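Local coordinates for neurogenic locus protein delta (Drosophila melanogaster, PDB 7ALK) that acts as a ligand for the Notch receptor, required for the correct separation of neural and epidermal cell lineages, at residues Leu125-Gln133 and Ser147-Tyr156; Tyr167-Cys175 and Thr186-Ile194. All blocks are in the same frame, centred on the assembly; numbering follows the deposited sequence.

Contact 1: residues Leu125-Gln133 and Ser147-Tyr156; sequences LLIQRLLVQ and SESQYTSLEY
Ser147 opens the second segment against Leu130: its CB lies 3.8 Å from CD2 of Leu130, while its OG comes 3.2 Å from Gln128 NE2. Two residues on, the CB of Ser149 rests beside the Gln128 amide. The chain then turns, and Thr152 meets two partners with its two branches. Its OG1 donates a hydrogen bond to Gln128 OE1, 2.5 Å away as modelled, from above the carbonyl plane (48° out of it), and its CG2 touches CG2 of Ile127, the two side chains crossing at about a right angle. Gln128 gets there because CG is anti to the backbone N (chi1 -173°) and the chain beyond is extended; an alanine here would probably leave the Thr152 hydroxyl without this acceptor and open a gap between the strands. Further along, CD2 of Leu154 packs on CD2 of Leu130 at 3.6 Å, and the phenol end of Tyr156 slides past Val132 CG2, beside an N-acetylglucosamine. This is face-to-face packing in a C2-type beta-sandwich: strands 125-133 and 153-156, from different sheets, cross at -46° with axes 8.8 Å apart. A classic beta bulge places both Ile127 and Gln128 opposite Ala110 of strand 103-113. The chemistry thus grades from leucine packing to one buried amide, whose carbonyl oxygen is probably held by the Thr152 hydroxyl.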
loop_
_atom_site.group_PDB
_atom_site.type_symbol
_atom_site.label_atom_id
_atom_site.label_comp_id
_atom_site.label_asym_id
_atom_site.label_seq_id
_atom_site.Cartn_x
_atom_site.Cartn_y
_atom_site.Cartn_z
ATOM N N LEU A 125 28.384 -0.953 -5.017
ATOM C CA LEU A 125 28.744 0.176 -4.167
ATOM C C LEU A 125 27.469 0.841 -3.672
ATOM O O LEU A 125 26.577 1.144 -4.470
ATOM C CB LEU A 125 29.612 1.194 -4.918
ATOM C CG LEU A 125 30.932 0.715 -5.528
ATOM C CD1 LEU A 125 31.547 1.807 -6.387
ATOM C CD2 LEU A 125 31.901 0.282 -4.440
ATOM N N LEU A 126 27.387 1.068 -2.362
ATOM C CA LEU A 126 26.221 1.718 -1.774
ATOM C C LEU A 126 26.209 3.199 -2.134
ATOM O O LEU A 126 27.148 3.930 -1.805
ATOM C CB LEU A 126 26.227 1.538 -0.258
ATOM C CG LEU A 126 25.239 2.397 0.538
ATOM C CD1 LEU A 126 23.803 1.973 0.267
ATOM C CD2 LEU A 126 25.550 2.337 2.026
ATOM N N ILE A 127 25.145 3.643 -2.798
ATOM C CA ILE A 127 25.036 5.038 -3.218
ATOM C C ILE A 127 24.440 5.908 -2.119
ATOM O O ILE A 127 25.005 6.943 -1.756
ATOM C CB ILE A 127 24.212 5.144 -4.518
ATOM C CG1 ILE A 127 24.601 4.041 -5.502
ATOM C CG2 ILE A 127 24.407 6.505 -5.158
ATOM C CD1 ILE A 127 23.705 3.987 -6.717
ATOM N N GLN A 128 23.289 5.515 -1.578
ATOM C CA GLN A 128 22.612 6.317 -0.571
ATOM C C GLN A 128 21.783 5.408 0.324
ATOM O O GLN A 128 21.287 4.367 -0.113
ATOM C CB GLN A 128 21.715 7.385 -1.209
ATOM C CG GLN A 128 21.115 8.370 -0.217
ATOM C CD GLN A 128 20.162 9.352 -0.864
ATOM O OE1 GLN A 128 20.156 9.517 -2.083
ATOM N NE2 GLN A 128 19.348 10.008 -0.048
ATOM N N ARG A 129 21.637 5.819 1.584
ATOM C CA ARG A 129 20.822 5.111 2.562
ATOM C C ARG A 129 19.959 6.116 3.309
ATOM O O ARG A 129 20.455 7.159 3.746
ATOM C CB ARG A 129 21.694 4.330 3.549
ATOM C CG ARG A 129 20.911 3.612 4.634
ATOM C CD ARG A 129 21.830 3.148 5.747
ATOM N NE ARG A 129 22.939 2.356 5.231
ATOM C CZ ARG A 129 23.013 1.035 5.309
ATOM N NH1 ARG A 129 22.063 0.324 5.896
ATOM N NH2 ARG A 129 24.063 0.411 4.783
ATOM N N LEU A 130 18.672 5.804 3.454
ATOM C CA LEU A 130 17.744 6.661 4.175
ATOM C C LEU A 130 16.925 5.827 5.149
ATOM O O LEU A 130 16.598 4.667 4.877
ATOM C CB LEU A 130 16.817 7.426 3.215
ATOM C CG LEU A 130 15.861 6.643 2.311
ATOM C CD1 LEU A 130 14.494 6.467 2.954
ATOM C CD2 LEU A 130 15.734 7.335 0.965
ATOM N N LEU A 131 16.600 6.430 6.291
ATOM C CA LEU A 131 15.806 5.794 7.334
ATOM C C LEU A 131 14.579 6.649 7.617
ATOM O O LEU A 131 14.699 7.858 7.841
ATOM C CB LEU A 131 16.618 5.603 8.621
ATOM C CG LEU A 131 17.566 4.404 8.753
ATOM C CD1 LEU A 131 18.710 4.459 7.747
ATOM C CD2 LEU A 131 18.104 4.303 10.174
ATOM N N VAL A 132 13.405 6.023 7.608
ATOM C CA VAL A 132 12.140 6.695 7.890
ATOM C C VAL A 132 11.437 5.908 8.989
ATOM O O VAL A 132 11.007 4.770 8.765
ATOM C CB VAL A 132 11.249 6.808 6.646
ATOM C CG1 VAL A 132 9.998 7.614 6.963
ATOM C CG2 VAL A 132 12.016 7.443 5.500
ATOM N N GLN A 133 11.314 6.514 10.169
ATOM C CA GLN A 133 10.726 5.855 11.337
ATOM C C GLN A 133 9.778 6.854 11.996
ATOM O O GLN A 133 10.226 7.787 12.669
ATOM C CB GLN A 133 11.815 5.392 12.300
ATOM C CG GLN A 133 11.309 4.848 13.622
ATOM C CD GLN A 133 12.343 3.999 14.342
ATOM O OE1 GLN A 133 13.036 3.188 13.728
ATOM N NE2 GLN A 133 12.451 4.184 15.653
ATOM N N SER A 147 14.518 12.515 0.227
ATOM C CA SER A 147 15.770 12.477 0.970
ATOM C C SER A 147 16.914 12.947 0.080
ATOM O O SER A 147 17.066 12.469 -1.049
ATOM C CB SER A 147 16.046 11.065 1.489
ATOM O OG SER A 147 17.264 11.015 2.211
ATOM N N GLU A 148 17.715 13.879 0.591
ATOM C CA GLU A 148 18.800 14.493 -0.165
ATOM C C GLU A 148 20.104 14.311 0.597
ATOM O O GLU A 148 20.218 14.741 1.750
ATOM C CB GLU A 148 18.527 15.980 -0.404
ATOM C CG GLU A 148 17.224 16.265 -1.130
ATOM C CD GLU A 148 16.786 17.709 -0.995
ATOM O OE1 GLU A 148 16.958 18.283 0.102
ATOM O OE2 GLU A 148 16.268 18.273 -1.982
ATOM N N SER A 149 21.085 13.680 -0.048
ATOM C CA SER A 149 22.401 13.506 0.553
ATOM C C SER A 149 23.377 14.547 0.018
ATOM O O SER A 149 23.009 15.709 -0.178
ATOM C CB SER A 149 22.930 12.094 0.290
ATOM O OG SER A 149 24.295 11.984 0.655
ATOM N N GLN A 150 24.625 14.138 -0.220
ATOM C CA GLN A 150 25.619 15.061 -0.759
ATOM C C GLN A 150 25.492 15.199 -2.271
ATOM O O GLN A 150 25.649 16.299 -2.814
ATOM C CB GLN A 150 27.026 14.596 -0.381
ATOM C CG GLN A 150 28.132 15.569 -0.761
ATOM C CD GLN A 150 28.217 16.757 0.179
ATOM O OE1 GLN A 150 27.665 16.736 1.279
ATOM N NE2 GLN A 150 28.912 17.804 -0.254
ATOM N N TYR A 151 25.210 14.099 -2.965
ATOM C CA TYR A 151 25.064 14.101 -4.414
ATOM C C TYR A 151 23.728 13.567 -4.902
ATOM O O TYR A 151 23.254 14.006 -5.951
ATOM C CB TYR A 151 26.180 13.269 -5.071
ATOM C CG TYR A 151 27.581 13.731 -4.744
ATOM C CD1 TYR A 151 28.118 14.864 -5.340
ATOM C CD2 TYR A 151 28.371 13.025 -3.847
ATOM C CE1 TYR A 151 29.401 15.285 -5.048
ATOM C CE2 TYR A 151 29.655 13.437 -3.548
ATOM C CZ TYR A 151 30.165 14.569 -4.151
ATOM O OH TYR A 151 31.443 14.984 -3.857
ATOM N N THR A 152 23.109 12.640 -4.177
ATOM C CA THR A 152 21.933 11.931 -4.653
ATOM C C THR A 152 20.675 12.411 -3.943
ATOM O O THR A 152 20.721 12.966 -2.842
ATOM C CB THR A 152 22.090 10.420 -4.459
ATOM O OG1 THR A 152 22.403 10.142 -3.087
ATOM C CG2 THR A 152 23.202 9.888 -5.338
ATOM N N SER A 153 19.539 12.177 -4.598
ATOM C CA SER A 153 18.235 12.549 -4.066
ATOM C C SER A 153 17.220 11.498 -4.487
ATOM O O SER A 153 17.165 11.127 -5.663
ATOM C CB SER A 153 17.807 13.933 -4.566
ATOM O OG SER A 153 16.465 14.211 -4.208
ATOM N N LEU A 154 16.424 11.024 -3.532
ATOM C CA LEU A 154 15.408 10.008 -3.781
ATOM C C LEU A 154 14.057 10.533 -3.322
ATOM O O LEU A 154 13.903 10.932 -2.162
ATOM C CB LEU A 154 15.749 8.700 -3.064
ATOM C CG LEU A 154 14.698 7.594 -3.176
ATOM C CD1 LEU A 154 14.380 7.301 -4.632
ATOM C CD2 LEU A 154 15.174 6.338 -2.473
ATOM N N GLU A 155 13.083 10.525 -4.227
ATOM C CA GLU A 155 11.730 10.983 -3.944
ATOM C C GLU A 155 10.779 9.793 -3.957
ATOM O O GLU A 155 10.873 8.922 -4.827
ATOM C CB GLU A 155 11.285 12.033 -4.966
ATOM C CG GLU A 155 10.034 12.798 -4.575
ATOM C CD GLU A 155 9.724 13.933 -5.532
ATOM O OE1 GLU A 155 10.599 14.268 -6.360
ATOM O OE2 GLU A 155 8.606 14.487 -5.457
ATOM N N TYR A 156 9.860 9.760 -2.992
ATOM C CA TYR A 156 9.005 8.598 -2.806
ATOM C C TYR A 156 7.708 9.014 -2.126
ATOM O O TYR A 156 7.627 10.064 -1.483
ATOM C CB TYR A 156 9.702 7.516 -1.971
ATOM C CG TYR A 156 10.186 8.018 -0.627
ATOM C CD1 TYR A 156 11.394 8.694 -0.509
ATOM C CD2 TYR A 156 9.426 7.830 0.520
ATOM C CE1 TYR A 156 11.835 9.161 0.714
ATOM C CE2 TYR A 156 9.859 8.293 1.748
ATOM C CZ TYR A 156 11.064 8.958 1.839
ATOM O OH TYR A 156 11.500 9.422 3.057
#

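Contact 2: residues Tyr167-Cys175 and Thr186-Ile194; sequences YGSGCAKFC and TCSETGEII
Gly168 and Thr190 bring their CA atoms within 4.3 Å of each other, and the CA atoms of Tyr167 and Gly191 follow at 4.9 Å, yet no backbone hydrogen bond joins the segments. Each turns back on itself instead: Tyr167 N bonds to Lys173 O at 2.8 Å, and Ser188 N to Glu192 O. Gly191 adopts backbone angles (phi 110°) that call for glycine, and a CB there would run into Lys173 CG. Such small, disulfide-braced loops with little secondary structure build the DSL domain, the cysteine-rich module of Notch ligands to which both segments belong. One of its disulfides, Cys175 SG to Cys187 SG, has a chi3 of -92° and joins the two segments. Cys187 also serves the ring of Tyr167: its CB sits over one face in a CH-pi contact, 4.2 Å from the ring centroid, and its sulfur lies obliquely nearby. The ring reaches this place with CG anti to the carbonyl carbon (chi1 -60°), while the Tyr167 CB packs on Glu189 O and Gly191 N. Lys173 lays its CG 3.5 Å from Thr190 O, bends at chi2 and chi4, and ends in a salt bridge from NZ to Glu192 OE2 of 2.9 Å, the two side chains crossing at roughly a right angle.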
loop_
_atom_site.group_PDB
_atom_site.type_symbol
_atom_site.label_atom_id
_atom_site.label_comp_id
_atom_site.label_asym_id
_atom_site.label_seq_id
_atom_site.Cartn_x
_atom_site.Cartn_y
_atom_site.Cartn_z
ATOM N N TYR A 167 -12.560 -2.863 6.842
ATOM C CA TYR A 167 -12.712 -1.515 7.366
ATOM C C TYR A 167 -12.103 -1.438 8.760
ATOM O O TYR A 167 -11.702 -2.446 9.348
ATOM C CB TYR A 167 -14.191 -1.107 7.403
ATOM C CG TYR A 167 -14.884 -1.123 6.057
ATOM C CD1 TYR A 167 -15.342 -2.311 5.500
ATOM C CD2 TYR A 167 -15.088 0.053 5.347
ATOM C CE1 TYR A 167 -15.977 -2.329 4.272
ATOM C CE2 TYR A 167 -15.724 0.045 4.119
ATOM C CZ TYR A 167 -16.166 -1.149 3.586
ATOM O OH TYR A 167 -16.798 -1.162 2.364
ATOM N N GLY A 168 -12.038 -0.223 9.288
ATOM C CA GLY A 168 -11.549 0.021 10.629
ATOM C C GLY A 168 -10.291 0.862 10.625
ATOM O O GLY A 168 -9.871 1.406 9.600
ATOM N N SER A 169 -9.685 0.971 11.807
ATOM C CA SER A 169 -8.471 1.761 11.978
ATOM C C SER A 169 -7.206 0.927 11.857
ATOM O O SER A 169 -6.175 1.443 11.410
ATOM C CB SER A 169 -8.486 2.466 13.337
ATOM O OG SER A 169 -7.346 3.292 13.488
ATOM N N GLY A 170 -7.256 -0.340 12.251
ATOM C CA GLY A 170 -6.169 -1.269 12.039
ATOM C C GLY A 170 -6.369 -2.204 10.869
ATOM O O GLY A 170 -5.588 -3.150 10.715
ATOM N N CYS A 171 -7.387 -1.967 10.038
ATOM C CA CYS A 171 -7.733 -2.842 8.919
ATOM C C CYS A 171 -7.951 -4.276 9.398
ATOM O O CYS A 171 -7.359 -5.230 8.888
ATOM C CB CYS A 171 -6.671 -2.783 7.817
ATOM S SG CYS A 171 -6.240 -1.116 7.254
ATOM N N ALA A 172 -8.814 -4.423 10.400
ATOM C CA ALA A 172 -9.097 -5.724 10.991
ATOM C C ALA A 172 -10.564 -6.121 10.941
ATOM O O ALA A 172 -10.858 -7.318 10.898
ATOM C CB ALA A 172 -8.627 -5.760 12.454
ATOM N N LYS A 173 -11.487 -5.162 10.942
ATOM C CA LYS A 173 -12.912 -5.471 10.952
ATOM C C LYS A 173 -13.383 -5.767 9.534
ATOM O O LYS A 173 -13.303 -4.903 8.654
ATOM C CB LYS A 173 -13.702 -4.311 11.554
ATOM C CG LYS A 173 -15.191 -4.582 11.693
ATOM C CD LYS A 173 -15.444 -5.868 12.464
ATOM C CE LYS A 173 -16.931 -6.151 12.596
ATOM N NZ LYS A 173 -17.645 -5.046 13.294
ATOM N N PHE A 174 -13.878 -6.982 9.313
ATOM C CA PHE A 174 -14.329 -7.406 7.995
ATOM C C PHE A 174 -15.783 -7.008 7.774
ATOM O O PHE A 174 -16.603 -7.060 8.696
ATOM C CB PHE A 174 -14.168 -8.919 7.832
ATOM C CG PHE A 174 -14.729 -9.455 6.542
ATOM C CD1 PHE A 174 -13.972 -9.437 5.383
ATOM C CD2 PHE A 174 -16.009 -9.984 6.491
ATOM C CE1 PHE A 174 -14.482 -9.931 4.196
ATOM C CE2 PHE A 174 -16.524 -10.478 5.306
ATOM C CZ PHE A 174 -15.759 -10.451 4.159
ATOM N N CYS A 175 -16.094 -6.616 6.538
ATOM C CA CYS A 175 -17.449 -6.230 6.166
ATOM C C CYS A 175 -17.566 -6.262 4.650
ATOM O O CYS A 175 -16.754 -5.647 3.953
ATOM C CB CYS A 175 -17.796 -4.834 6.696
ATOM S SG CYS A 175 -19.559 -4.439 6.670
ATOM N N THR A 186 -25.092 -2.265 3.203
ATOM C CA THR A 186 -23.756 -1.751 2.932
ATOM C C THR A 186 -22.971 -1.716 4.245
ATOM O O THR A 186 -23.427 -2.218 5.277
ATOM C CB THR A 186 -23.822 -0.367 2.277
ATOM O OG1 THR A 186 -24.100 0.624 3.275
ATOM C CG2 THR A 186 -24.909 -0.326 1.212
ATOM N N CYS A 187 -21.784 -1.115 4.205
ATOM C CA CYS A 187 -20.933 -0.989 5.379
ATOM C C CYS A 187 -20.609 0.474 5.652
ATOM O O CYS A 187 -20.556 1.300 4.735
ATOM C CB CYS A 187 -19.626 -1.780 5.221
ATOM S SG CYS A 187 -19.833 -3.539 4.870
ATOM N N SER A 188 -20.389 0.782 6.929
ATOM C CA SER A 188 -20.016 2.128 7.346
ATOM C C SER A 188 -18.512 2.329 7.209
ATOM O O SER A 188 -17.860 1.650 6.409
ATOM C CB SER A 188 -20.459 2.383 8.787
ATOM O OG SER A 188 -19.849 1.462 9.675
ATOM N N GLU A 189 -17.951 3.258 7.984
ATOM C CA GLU A 189 -16.513 3.500 7.951
ATOM C C GLU A 189 -15.737 2.571 8.872
ATOM O O GLU A 189 -14.598 2.210 8.556
ATOM C CB GLU A 189 -16.207 4.953 8.320
ATOM C CG GLU A 189 -16.547 5.960 7.230
ATOM C CD GLU A 189 -16.003 7.345 7.524
ATOM O OE1 GLU A 189 -15.321 7.507 8.559
ATOM O OE2 GLU A 189 -16.254 8.269 6.720
ATOM N N THR A 190 -16.322 2.174 10.000
ATOM C CA THR A 190 -15.659 1.268 10.928
ATOM C C THR A 190 -15.965 -0.199 10.652
ATOM O O THR A 190 -15.341 -1.071 11.267
ATOM C CB THR A 190 -16.046 1.607 12.373
ATOM O OG1 THR A 190 -17.471 1.560 12.516
ATOM C CG2 THR A 190 -15.548 2.996 12.744
ATOM N N GLY A 191 -16.897 -0.491 9.756
ATOM C CA GLY A 191 -17.199 -1.846 9.360
ATOM C C GLY A 191 -18.534 -2.408 9.822
ATOM O O GLY A 191 -18.701 -3.635 9.805
ATOM N N GLU A 192 -19.480 -1.562 10.225
ATOM C CA GLU A 192 -20.773 -2.027 10.704
ATOM C C GLU A 192 -21.758 -2.166 9.553
ATOM O O GLU A 192 -21.740 -1.380 8.601
ATOM C CB GLU A 192 -21.332 -1.074 11.761
ATOM C CG GLU A 192 -20.524 -1.047 13.047
ATOM C CD GLU A 192 -20.357 -2.427 13.656
ATOM O OE1 GLU A 192 -21.333 -3.208 13.641
ATOM O OE2 GLU A 192 -19.247 -2.734 14.140
ATOM N N ILE A 193 -22.623 -3.174 9.652
ATOM C CA ILE A 193 -23.608 -3.461 8.617
ATOM C C ILE A 193 -24.721 -2.423 8.667
ATOM O O ILE A 193 -25.630 -2.507 9.501
ATOM C CB ILE A 193 -24.167 -4.888 8.771
ATOM C CG1 ILE A 193 -23.061 -5.921 8.546
ATOM C CG2 ILE A 193 -25.313 -5.130 7.804
ATOM C CD1 ILE A 193 -23.522 -7.353 8.714
ATOM N N ILE A 194 -24.647 -1.428 7.789
ATOM C CA ILE A 194 -25.725 -0.463 7.615
ATOM C C ILE A 194 -26.631 -0.978 6.505
ATOM O O ILE A 194 -26.174 -1.234 5.386
ATOM C CB ILE A 194 -25.182 0.935 7.287
ATOM C CG1 ILE A 194 -24.269 1.427 8.412
ATOM C CG2 ILE A 194 -26.329 1.910 7.062
ATOM C CD1 ILE A 194 -24.954 1.519 9.760
#

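Within this N-terminal part of Delta, the two contacts illustrate how each module is held together internally by different means. Contact 1 is buried between sheets of the C2-like domain, whereas contact 2 lies near the surface of the DSL domain and includes a covalent bond, the disulfide. They follow in series along the chain, on opposite sides of its centre; their own centres are 38 Å apart and their nearest atoms about 17 Å, so neither touches the other. A sugar is found beside contact 1, with the Val132 side chain about 4 Å from N-acetylglucosamine; this is a glycan attached to the protein, probably at Asn145, rather than the occupant of a binding pocket.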